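Local coordinates for protein secreted in xylem 3 (Fusarium oxysporum, PDB 5OD4) that acts as an effector (Avr2) of a plant-pathogenic fungus, probably suppressing host immunity while also being open to recognition by the plant, at residues Y77-R82 against H97-S102. Sequence-based numbering, arbitrary orientation. Where two conformers were deposited one is given.
Sequences YEIEVR and HTARLS
In the antiparallel hairpin of strands 77-85 and 94-101, Tyr-77, Ile-79 and Val-81 each share two backbone hydrogen bonds with Leu-101, Ala-99 and His-97 respectively. Between these rungs Thr-98 CA approaches the carbonyl of Ile-79, 3.2 Å from Ile-79 O.

On the apolar face, the flank of the Tyr-77 ring runs beside Leu-101, Tyr-77 CD1 to Leu-101 CD2 4.0 Å. Small Ala-99 sets CB 4.3 Å from Ile-79 CB. Branched aliphatics suit this side because it faces the second sheet of the beta-sandwich, where Ile-79 meets Val-65 and Val-81 meets Ile-63; strand 94-101 forms the outer edge of its own sheet.

The other face is polar and partly exposed, which suits charged and hydroxyl side chains. In one of its two conformers, long Arg-100 bends at chi2 (-77°), bringing CD 3.2 Å from Glu-78 OE1. Its NH1 makes a 3.1 Å salt bridge to Glu-78 OE1, on the anti side of the carboxylate, while Tyr-77 O lies over one guanidinium face, toward the rim; NH2 pairs with Asp-128. Alongside, Thr-98 CG2 rests 3.9 Å from Glu-80 CG, and the buried Glu-80 carboxylate accepts hydrogen bonds from the backbone N-H groups of Val-6 and Phe-7, tying the N-terminal segment to the hairpin.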
loop_
_atom_site.group_PDB
_atom_site.type_symbol
_atom_site.label_atom_id
_atom_site.label_comp_id
_atom_site.label_asym_id
_atom_site.label_seq_id
_atom_site.Cartn_x
_atom_site.Cartn_y
_atom_site.Cartn_z
ATOM N N TYR A 77 7.920 7.260 -7.785
ATOM C CA TYR A 77 6.751 7.282 -6.905
ATOM C C TYR A 77 7.126 6.805 -5.530
ATOM O O TYR A 77 7.907 5.855 -5.338
ATOM C CB TYR A 77 5.622 6.374 -7.451
ATOM C CG TYR A 77 5.127 6.766 -8.815
ATOM C CD1 TYR A 77 5.816 6.357 -9.963
ATOM C CD2 TYR A 77 3.996 7.519 -8.995
ATOM C CE1 TYR A 77 5.377 6.698 -11.212
ATOM C CE2 TYR A 77 3.531 7.856 -10.264
ATOM C CZ TYR A 77 4.221 7.447 -11.362
ATOM O OH TYR A 77 3.845 7.734 -12.642
ATOM N N GLU A 78 6.528 7.469 -4.540
ATOM C CA GLU A 78 6.604 7.131 -3.125
ATOM C C GLU A 78 5.360 6.335 -2.756
ATOM O O GLU A 78 4.239 6.746 -3.074
ATOM C CB GLU A 78 6.685 8.434 -2.324
ATOM C CG GLU A 78 6.693 8.291 -0.815
ATOM C CD GLU A 78 7.962 7.740 -0.236
ATOM O OE1 GLU A 78 8.899 7.396 -0.949
ATOM O OE2 GLU A 78 8.027 7.657 1.030
ATOM N N ILE A 79 5.554 5.203 -2.068
ATOM C CA ILE A 79 4.476 4.331 -1.633
ATOM C C ILE A 79 4.623 4.164 -0.125
ATOM O O ILE A 79 5.682 3.778 0.353
ATOM C CB ILE A 79 4.569 2.963 -2.323
ATOM C CG1 ILE A 79 4.510 3.092 -3.835
ATOM C CG2 ILE A 79 3.474 2.042 -1.825
ATOM C CD1 ILE A 79 5.117 1.936 -4.570
ATOM N N GLU A 80 3.573 4.517 0.633
ATOM C CA GLU A 80 3.654 4.500 2.092
ATOM C C GLU A 80 2.471 3.810 2.684
ATOM O O GLU A 80 1.334 4.030 2.251
ATOM C CB GLU A 80 3.757 5.937 2.639
ATOM C CG GLU A 80 4.935 6.705 2.133
ATOM C CD GLU A 80 5.098 8.113 2.672
ATOM O OE1 GLU A 80 4.203 8.642 3.364
ATOM O OE2 GLU A 80 6.195 8.685 2.408
ATOM N N VAL A 81 2.727 3.057 3.753
ATOM C CA VAL A 81 1.682 2.473 4.581
ATOM C C VAL A 81 1.858 2.959 6.008
ATOM O O VAL A 81 2.938 2.773 6.603
ATOM C CB VAL A 81 1.696 0.937 4.545
ATOM C CG1 VAL A 81 0.638 0.377 5.475
ATOM C CG2 VAL A 81 1.514 0.438 3.124
ATOM N N ARG A 82 0.801 3.542 6.564
ATOM C CA ARG A 82 0.715 3.815 7.993
ATOM C C ARG A 82 -0.258 2.826 8.616
ATOM O O ARG A 82 -1.182 2.338 7.960
ATOM C CB ARG A 82 0.245 5.247 8.263
ATOM C CG ARG A 82 1.195 6.265 7.655
ATOM C CD ARG A 82 0.861 7.700 7.976
ATOM N NE ARG A 82 1.161 7.993 9.345
ATOM C CZ ARG A 82 0.303 8.192 10.346
ATOM N NH1 ARG A 82 -0.995 8.083 10.240
ATOM N NH2 ARG A 82 0.839 8.483 11.476
ATOM N N HIS A 97 5.549 0.872 6.700
ATOM C CA HIS A 97 6.421 0.410 5.621
ATOM C C HIS A 97 6.344 1.390 4.472
ATOM O O HIS A 97 5.308 2.001 4.255
ATOM C CB HIS A 97 6.008 -0.976 5.105
ATOM C CG HIS A 97 6.294 -2.092 6.038
ATOM N ND1 HIS A 97 7.569 -2.493 6.333
ATOM C CD2 HIS A 97 5.477 -2.839 6.825
ATOM C CE1 HIS A 97 7.519 -3.481 7.223
ATOM N NE2 HIS A 97 6.255 -3.711 7.532
ATOM N N THR A 98 7.430 1.471 3.711
ATOM C CA THR A 98 7.444 2.278 2.499
ATOM C C THR A 98 8.143 1.538 1.378
ATOM O O THR A 98 8.907 0.596 1.610
ATOM C CB THR A 98 8.138 3.635 2.725
ATOM O OG1 THR A 98 9.521 3.395 2.941
ATOM C CG2 THR A 98 7.560 4.420 3.915
ATOM N N ALA A 99 7.882 1.987 0.151
ATOM C CA ALA A 99 8.539 1.446 -1.026
ATOM C C ALA A 99 8.597 2.517 -2.091
ATOM O O ALA A 99 7.992 3.550 -1.996
ATOM C CB ALA A 99 7.821 0.210 -1.537
ATOM N N ARG A 100 9.450 2.265 -3.089
ATOM C CA ARG A 100 9.623 3.154 -4.238
ATOM C C ARG A 100 9.350 2.414 -5.532
ATOM O O ARG A 100 9.730 1.251 -5.683
ATOM C CB ARG A 100 11.035 3.712 -4.284
ATOM C CG ARG A 100 11.471 4.451 -3.034
ATOM C CD ARG A 100 10.867 5.826 -2.964
ATOM N NE ARG A 100 11.442 6.686 -3.992
ATOM C CZ ARG A 100 11.027 7.906 -4.282
ATOM N NH1 ARG A 100 10.012 8.430 -3.617
ATOM N NH2 ARG A 100 11.612 8.557 -5.260
ATOM N N LEU A 101 8.722 3.117 -6.479
ATOM C CA LEU A 101 8.642 2.686 -7.886
ATOM C C LEU A 101 9.457 3.715 -8.639
ATOM O O LEU A 101 9.059 4.856 -8.746
ATOM C CB LEU A 101 7.140 2.609 -8.367
ATOM C CG LEU A 101 6.954 2.134 -9.822
ATOM C CD1 LEU A 101 7.310 0.663 -9.973
ATOM C CD2 LEU A 101 5.539 2.405 -10.253
ATOM N N SER A 102 10.649 3.312 -9.135
ATOM C CA SER A 102 11.592 4.224 -9.734
ATOM C C SER A 102 11.355 4.394 -11.237
ATOM O O SER A 102 10.860 3.490 -11.916
ATOM C CB SER A 102 13.004 3.649 -9.556
ATOM O OG SER A 102 13.026 2.333 -10.083
#